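Long-range contacts in dihydrofolate reductase (Moritella profunda, PDB 2ZZA), which probably catalyses the NADPH-dependent reduction of 7,8-dihydrofolate to tetrahydrofolate, a key step in folate metabolism: residues R34-K39 with E92-G97; K39-G44 with P56-I61. All coordinates share one frame; numbering follows the deposited sequence.

Interaction 1 of 2, residues R34-K39 with E92-G97; sequences RATLGK and ELMIIG. With NAP (NADP nicotinamide-adenine-dinucleotide phosphate), chain C.
Met94 lies across the aliphatic stem of Lys39, its CG 3.5 Å from Lys39 CD, and curls its methyl against the last turn of helix 26-36. Bends at chi2 and chi3 (-68° and -81°) bring CE to 3.9 Å from Thr36 CG2 and to 4.3 Å from Ala35 CB; an unbranched, flexible thioether suits so curved a path. Beyond CG the Lys39 chain is extended, long enough to carry NZ back to the helix end, where it donates to Ala35 O (2.8 Å), and on to Glu92, whose OE1 it meets at 2.7 Å from above the carboxylate plane in a salt bridge. The other carboxylate oxygen, OE2, is held by Ser4, Arg111 and Tyr113. In the dihydrofolate reductase fold this packs the C-terminal end of a helix, and the type II turn from Thr36 to Lys39, against strand 92-95 of the central sheet. Replacing Lys39 with an alanine would probably leave Glu92 OE1 without its cationic mate and the carbonyl of Ala35 without this donor. Farther along, Ile96 CG2 approaches Thr36 CG2 at 4.3 Å, while Ile96 O lies 3.2 Å from C5N of the nicotinamide ring of NADP.

Interaction 2 of 2, residues K39-G44 with P56-I61; sequences KPIVMG and PGRLNI. With FOL (folic acid), chain D.
Three backbone hydrogen bonds join strands 40-44 and 59-63 as parallel neighbours: Ile41 N to Leu59 O, Ile61 N to Ile41 O and Met43 N to Ile61 O, each 2.9 Å long. Ile41 thus bonds through both its N and its O, as expected in a parallel pair, and helix 45-51 makes the link of the beta-alpha-beta unit. Pro40, Val42, Leu59 and Ile61 share an apolar face, with Val42 CG2 4.2 Å from Ile61 CB, and helix 80-87 lies over it, a place for compact aliphatic groups. The other face is mixed: Ile41 and Asn60 run side by side, and chi1 of 53° brings Ile41 CG1 to 3.6 Å from Leu59 O. The aliphatic stem of Arg58 adds plain packing, its CG 3.2 Å from Lys39 O. Polar and ionic bonds belong to its guanidinium, which a kinked chain swings toward folate. NH1 reaches folate O2 at 2.8 Å and NH2 reaches O1 at 2.7 Å, while NE and NH1 both donate to Pro56 O, which lies close to the guanidinium plane. NH2 also bonds Thr36 OG1. An arginine fits here because its planar, multiply donating head can pair with a whole carboxylate while the protein fixes its rotation, which probably favours binding folate's alpha-carboxylate (CT, O1, O2).

In the fold
From the N terminus the chain lays down strand 2-9, then helix 26-36, whose end begins interaction 1. Lys39, shared by both contacts, leads into strand 40-44; helix 45-51 then carries the chain over to segment 56-61, where interaction 2 closes the shorter loop. After finishing strand 59-63, the chain runs through strand 75-77 and helix 80-87 before returning at 92-97 to close interaction 1, so the shorter loop lies within the longer, sharing Lys39 at its start. In the sheet, strand 40-44 lies between 59-63 and 92-95, and Met94 O to Val42 N is a probable hydrogen bond linking the two contacts. Interaction 1 ties the end of helix 26-36 to strand 92-95, beside NADP; interaction 2 pairs strands 40-44 and 59-63, beside folate.

Interaction 1 of 2, residues R34-K39 with E92-G97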
loop_
_atom_site.group_PDB
_atom_site.type_symbol
_atom_site.label_atom_id
_atom_site.label_comp_id
_atom_site.label_asym_id
_atom_site.label_seq_id
_atom_site.Cartn_x
_atom_site.Cartn_y
_atom_site.Cartn_z
ATOM N N ARG A 34 6.842 -9.395 1.644
ATOM C CA ARG A 34 7.809 -9.434 2.734
ATOM C C ARG A 34 7.481 -8.400 3.810
ATOM O O ARG A 34 7.561 -8.681 5.007
ATOM C CB ARG A 34 9.221 -9.180 2.183
ATOM C CG ARG A 34 10.294 -8.998 3.249
ATOM C CD ARG A 34 11.672 -8.672 2.653
ATOM N NE ARG A 34 12.636 -8.354 3.707
ATOM C CZ ARG A 34 13.939 -8.145 3.524
ATOM N NH1 ARG A 34 14.714 -7.860 4.566
ATOM N NH2 ARG A 34 14.468 -8.224 2.310
ATOM N N ALA A 35 7.090 -7.208 3.376
ATOM C CA ALA A 35 6.779 -6.127 4.306
ATOM C C ALA A 35 5.418 -6.216 4.988
ATOM O O ALA A 35 5.179 -5.522 5.979
ATOM C CB ALA A 35 6.901 -4.786 3.585
ATOM N N THR A 36 4.531 -7.070 4.481
ATOM C CA THR A 36 3.192 -7.174 5.050
ATOM C C THR A 36 2.823 -8.515 5.677
ATOM O O THR A 36 1.886 -8.591 6.481
ATOM C CB THR A 36 2.127 -6.860 3.981
ATOM O OG1 THR A 36 2.282 -7.767 2.880
ATOM C CG2 THR A 36 2.271 -5.420 3.481
ATOM N N LEU A 37 3.543 -9.571 5.303
ATOM C CA LEU A 37 3.257 -10.903 5.821
ATOM C C LEU A 37 3.071 -10.877 7.326
ATOM O O LEU A 37 3.851 -10.254 8.041
ATOM C CB LEU A 37 4.390 -11.868 5.458
ATOM C CG LEU A 37 4.193 -13.352 5.793
ATOM C CD1 LEU A 37 2.982 -13.888 5.053
ATOM C CD2 LEU A 37 5.434 -14.135 5.403
ATOM N N GLY A 38 2.019 -11.541 7.797
ATOM C CA GLY A 38 1.753 -11.610 9.223
ATOM C C GLY A 38 1.167 -10.364 9.856
ATOM O O GLY A 38 0.906 -10.336 11.063
ATOM N N LYS A 39 0.947 -9.331 9.051
ATOM C CA LYS A 39 0.391 -8.085 9.558
ATOM C C LYS A 39 -0.994 -7.842 8.983
ATOM O O LYS A 39 -1.345 -8.374 7.929
ATOM C CB LYS A 39 1.273 -6.899 9.159
ATOM C CG LYS A 39 2.740 -7.005 9.546
ATOM C CD LYS A 39 3.479 -5.769 9.051
ATOM C CE LYS A 39 4.975 -5.841 9.314
ATOM N NZ LYS A 39 5.682 -4.743 8.577
ATOM N N GLU A 92 1.788 -3.285 14.498
ATOM C CA GLU A 92 1.753 -2.439 13.317
ATOM C C GLU A 92 0.662 -2.851 12.350
ATOM O O GLU A 92 0.380 -4.031 12.169
ATOM C CB GLU A 92 3.115 -2.487 12.625
ATOM C CG GLU A 92 3.215 -1.714 11.321
ATOM C CD GLU A 92 4.583 -1.869 10.692
ATOM O OE1 GLU A 92 5.055 -3.024 10.589
ATOM O OE2 GLU A 92 5.185 -0.845 10.302
ATOM N N LEU A 93 0.065 -1.845 11.732
ATOM C CA LEU A 93 -1.010 -2.013 10.771
ATOM C C LEU A 93 -0.501 -1.484 9.427
ATOM O O LEU A 93 0.167 -0.451 9.381
ATOM C CB LEU A 93 -2.215 -1.225 11.295
ATOM C CG LEU A 93 -3.340 -0.609 10.482
ATOM C CD1 LEU A 93 -4.462 -0.265 11.448
ATOM C CD2 LEU A 93 -2.868 0.638 9.750
ATOM N N MET A 94 -0.795 -2.191 8.338
ATOM C CA MET A 94 -0.320 -1.766 7.022
ATOM C C MET A 94 -1.424 -1.295 6.081
ATOM O O MET A 94 -2.255 -2.097 5.650
ATOM C CB MET A 94 0.440 -2.907 6.322
ATOM C CG MET A 94 1.642 -3.461 7.076
ATOM S SD MET A 94 3.033 -2.321 7.208
ATOM C CE MET A 94 3.795 -2.530 5.629
ATOM N N ILE A 95 -1.423 -0.003 5.761
ATOM C CA ILE A 95 -2.396 0.562 4.816
ATOM C C ILE A 95 -1.781 0.261 3.446
ATOM O O ILE A 95 -0.744 0.828 3.102
ATOM C CB ILE A 95 -2.520 2.098 4.969
ATOM C CG1 ILE A 95 -3.083 2.449 6.350
ATOM C CG2 ILE A 95 -3.413 2.658 3.864
ATOM C CD1 ILE A 95 -4.439 1.893 6.602
ATOM N N ILE A 96 -2.401 -0.566 2.695
ATOM C CA ILE A 96 -1.976 -0.955 1.400
ATOM C C ILE A 96 -2.631 -0.281 0.187
ATOM O O ILE A 96 -2.475 -0.657 -0.860
ATOM C CB ILE A 96 -1.969 -2.367 1.207
ATOM C CG1 ILE A 96 -3.363 -2.853 1.073
ATOM C CG2 ILE A 96 -1.128 -3.125 2.133
ATOM C CD1 ILE A 96 -3.522 -3.900 0.583
ATOM N N GLY A 97 -3.324 0.768 0.485
ATOM C CA GLY A 97 -4.022 1.646 -0.404
ATOM C C GLY A 97 -5.469 1.302 -0.867
ATOM O O GLY A 97 -5.994 0.502 -0.510
HETATM P PA NAP C . -9.340 2.584 -3.349
HETATM O O1A NAP C . -8.743 3.647 -2.510
HETATM O O2A NAP C . -8.532 1.194 -3.259
HETATM O O5B NAP C . -10.842 2.232 -2.897
HETATM C C5B NAP C . -11.832 3.262 -2.877
HETATM C C4B NAP C . -13.115 2.757 -2.216
HETATM O O4B NAP C . -12.885 2.344 -0.859
HETATM C C3B NAP C . -14.164 3.863 -2.109
HETATM O O3B NAP C . -14.824 3.998 -3.370
HETATM C C2B NAP C . -15.090 3.167 -1.114
HETATM O O2B NAP C . -15.722 2.050 -1.742
HETATM C C1B NAP C . -14.070 2.644 -0.100
HETATM N N9A NAP C . -13.731 3.691 0.889
HETATM C C8A NAP C . -12.848 4.677 0.733
HETATM N N7A NAP C . -12.780 5.392 1.852
HETATM C C5A NAP C . -13.625 4.862 2.731
HETATM C C6A NAP C . -13.971 5.153 4.043
HETATM N N6A NAP C . -13.401 6.170 4.683
HETATM N N1A NAP C . -14.879 4.384 4.661
HETATM C C2A NAP C . -15.441 3.362 4.041
HETATM N N3A NAP C . -15.135 3.055 2.793
HETATM C C4A NAP C . -14.236 3.779 2.115
HETATM O O3 NAP C . -9.450 2.942 -4.918
HETATM P PN NAP C . -8.413 3.883 -5.720
HETATM O O1N NAP C . -9.168 3.905 -6.991
HETATM O O2N NAP C . -8.338 5.010 -4.762
HETATM O O5D NAP C . -7.227 2.804 -5.574
HETATM C C5D NAP C . -7.109 1.722 -6.503
HETATM C C4D NAP C . -6.113 2.045 -7.618
HETATM O O4D NAP C . -4.833 2.225 -6.980
HETATM C C3D NAP C . -5.952 0.840 -8.548
HETATM O O3D NAP C . -5.409 1.225 -9.813
HETATM C C2D NAP C . -4.928 0.011 -7.780
HETATM O O2D NAP C . -4.234 -0.876 -8.662
HETATM C C1D NAP C . -3.978 1.135 -7.364
HETATM N N1N NAP C . -3.060 0.747 -6.270
HETATM C C2N NAP C . -1.674 0.847 -6.448
HETATM C C3N NAP C . -0.821 0.573 -5.387
HETATM C C7N NAP C . 0.694 0.709 -5.562
HETATM O O7N NAP C . 1.443 0.712 -4.587
HETATM N N7N NAP C . 1.112 0.842 -6.818
HETATM C C4N NAP C . -1.344 0.196 -4.155
HETATM C C5N NAP C . -2.718 0.083 -3.974
HETATM C C6N NAP C . -3.579 0.356 -5.030
HETATM P P2B NAP C . -17.300 1.818 -1.546
HETATM O O1X NAP C . -17.665 0.384 -1.605
HETATM O O2X NAP C . -17.698 2.501 -0.145
HETATM O O3X NAP C . -17.997 2.688 -2.708
#

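Interaction 2 of 2, residues K39-G44 with P56-I61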
loop_
_atom_site.group_PDB
_atom_site.type_symbol
_atom_site.label_atom_id
_atom_site.label_comp_id
_atom_site.label_asym_id
_atom_site.label_seq_id
_atom_site.Cartn_x
_atom_site.Cartn_y
_atom_site.Cartn_z
ATOM N N LYS A 39 0.947 -9.331 9.051
ATOM C CA LYS A 39 0.391 -8.085 9.558
ATOM C C LYS A 39 -0.994 -7.842 8.983
ATOM O O LYS A 39 -1.345 -8.374 7.929
ATOM C CB LYS A 39 1.273 -6.899 9.159
ATOM C CG LYS A 39 2.740 -7.005 9.546
ATOM C CD LYS A 39 3.479 -5.769 9.051
ATOM C CE LYS A 39 4.975 -5.841 9.314
ATOM N NZ LYS A 39 5.682 -4.743 8.577
ATOM N N PRO A 40 -1.819 -7.060 9.688
ATOM C CA PRO A 40 -3.150 -6.792 9.143
ATOM C C PRO A 40 -2.952 -5.782 8.009
ATOM O O PRO A 40 -2.193 -4.822 8.157
ATOM C CB PRO A 40 -3.892 -6.168 10.324
ATOM C CG PRO A 40 -3.205 -6.761 11.515
ATOM C CD PRO A 40 -1.753 -6.696 11.113
ATOM N N ILE A 41 -3.590 -6.010 6.870
ATOM C CA ILE A 41 -3.479 -5.065 5.767
ATOM C C ILE A 41 -4.846 -4.434 5.547
ATOM O O ILE A 41 -5.853 -5.132 5.476
ATOM C CB ILE A 41 -2.989 -5.744 4.462
ATOM C CG1 ILE A 41 -3.870 -6.950 4.128
ATOM C CG2 ILE A 41 -1.519 -6.156 4.616
ATOM C CD1 ILE A 41 -3.515 -7.610 2.809
ATOM N N VAL A 42 -4.870 -3.106 5.468
ATOM C CA VAL A 42 -6.098 -2.343 5.266
ATOM C C VAL A 42 -6.095 -1.772 3.854
ATOM O O VAL A 42 -5.131 -1.123 3.446
ATOM C CB VAL A 42 -6.189 -1.180 6.272
ATOM C CG1 VAL A 42 -7.455 -0.383 6.029
ATOM C CG2 VAL A 42 -6.147 -1.724 7.698
ATOM N N MET A 43 -7.182 -1.996 3.121
ATOM C CA MET A 43 -7.269 -1.540 1.741
ATOM C C MET A 43 -8.661 -1.049 1.363
ATOM O O MET A 43 -9.656 -1.415 1.994
ATOM C CB MET A 43 -6.902 -2.697 0.815
ATOM C CG MET A 43 -7.907 -3.844 0.902
ATOM S SD MET A 43 -7.412 -5.339 0.059
ATOM C CE MET A 43 -6.738 -6.270 1.421
ATOM N N GLY A 44 -8.731 -0.231 0.319
ATOM C CA GLY A 44 -10.024 0.247 -0.131
ATOM C C GLY A 44 -10.673 -0.834 -0.976
ATOM O O GLY A 44 -9.999 -1.763 -1.434
ATOM N N PRO A 56 -2.812 -14.255 1.258
ATOM C CA PRO A 56 -2.501 -15.248 2.287
ATOM C C PRO A 56 -1.568 -14.788 3.398
ATOM O O PRO A 56 -0.689 -13.948 3.190
ATOM C CB PRO A 56 -1.909 -16.400 1.479
ATOM C CG PRO A 56 -1.205 -15.680 0.366
ATOM C CD PRO A 56 -2.237 -14.650 -0.042
ATOM N N GLY A 57 -1.776 -15.348 4.586
ATOM C CA GLY A 57 -0.929 -15.033 5.723
ATOM C C GLY A 57 -1.086 -13.646 6.303
ATOM O O GLY A 57 -0.229 -13.189 7.053
ATOM N N ARG A 58 -2.181 -12.980 5.957
ATOM C CA ARG A 58 -2.454 -11.637 6.452
ATOM C C ARG A 58 -3.941 -11.471 6.730
ATOM O O ARG A 58 -4.770 -12.098 6.079
ATOM C CB ARG A 58 -2.019 -10.591 5.416
ATOM C CG ARG A 58 -0.531 -10.259 5.433
ATOM C CD ARG A 58 -0.013 -9.909 4.040
ATOM N NE ARG A 58 -0.046 -11.071 3.152
ATOM C CZ ARG A 58 0.436 -11.096 1.912
ATOM N NH1 ARG A 58 0.353 -12.210 1.198
ATOM N NH2 ARG A 58 1.003 -10.018 1.383
ATOM N N LEU A 59 -4.269 -10.638 7.712
ATOM C CA LEU A 59 -5.663 -10.358 8.036
ATOM C C LEU A 59 -6.059 -9.300 7.002
ATOM O O LEU A 59 -5.553 -8.180 7.048
ATOM C CB LEU A 59 -5.777 -9.757 9.441
ATOM C CG LEU A 59 -7.106 -9.909 10.187
ATOM C CD1 LEU A 59 -7.230 -8.789 11.209
ATOM C CD2 LEU A 59 -8.277 -9.874 9.222
ATOM N N ASN A 60 -6.932 -9.659 6.064
ATOM C CA ASN A 60 -7.359 -8.726 5.017
ATOM C C ASN A 60 -8.558 -7.902 5.455
ATOM O O ASN A 60 -9.645 -8.439 5.656
ATOM C CB ASN A 60 -7.715 -9.482 3.733
ATOM C CG ASN A 60 -6.508 -10.128 3.075
ATOM O OD1 ASN A 60 -5.809 -10.947 3.682
ATOM N ND2 ASN A 60 -6.261 -9.768 1.825
ATOM N N ILE A 61 -8.353 -6.596 5.593
ATOM C CA ILE A 61 -9.411 -5.679 6.005
ATOM C C ILE A 61 -9.717 -4.744 4.840
ATOM O O ILE A 61 -8.841 -4.019 4.383
ATOM C CB ILE A 61 -8.968 -4.849 7.231
ATOM C CG1 ILE A 61 -8.733 -5.782 8.419
ATOM C CG2 ILE A 61 -10.028 -3.799 7.565
ATOM C CD1 ILE A 61 -8.034 -5.123 9.594
HETATM N N1 FOL D . 3.091 -1.782 -2.559
HETATM C C2 FOL D . 4.225 -2.107 -3.197
HETATM N NA2 FOL D . 5.399 -1.842 -2.631
HETATM N N3 FOL D . 4.173 -2.759 -4.435
HETATM C C4 FOL D . 2.927 -3.073 -4.990
HETATM O O4 FOL D . 2.849 -3.664 -6.066
HETATM C C4A FOL D . 1.775 -2.727 -4.294
HETATM N N5 FOL D . 0.570 -3.083 -4.759
HETATM C C6 FOL D . -0.525 -2.822 -4.033
HETATM C C7 FOL D . -0.402 -2.170 -2.810
HETATM N N8 FOL D . 0.785 -1.810 -2.358
HETATM C C8A FOL D . 1.889 -2.077 -3.070
HETATM C C9 FOL D . -1.912 -3.255 -4.514
HETATM N N10 FOL D . -1.848 -4.255 -5.593
HETATM C C11 FOL D . -0.599 -8.145 -5.030
HETATM C C12 FOL D . -1.025 -7.713 -6.282
HETATM C C13 FOL D . -1.444 -6.400 -6.460
HETATM C C14 FOL D . -1.444 -5.508 -5.393
HETATM C C15 FOL D . -1.013 -5.940 -4.143
HETATM C C16 FOL D . -0.589 -7.252 -3.963
HETATM C C FOL D . -0.152 -9.596 -4.832
HETATM O O FOL D . -0.547 -10.489 -5.581
HETATM N N FOL D . 0.666 -9.802 -3.804
HETATM C CA FOL D . 1.182 -11.135 -3.451
HETATM C CB FOL D . 2.575 -11.355 -4.043
HETATM C CG FOL D . 2.543 -11.509 -5.565
HETATM C CD FOL D . 1.852 -12.808 -5.985
HETATM O OE1 FOL D . 1.589 -13.632 -5.082
HETATM O OE2 FOL D . 1.614 -12.957 -7.204
HETATM C CT FOL D . 1.271 -11.226 -1.926
HETATM O O1 FOL D . 1.394 -10.147 -1.307
HETATM O O2 FOL D . 1.219 -12.368 -1.419
#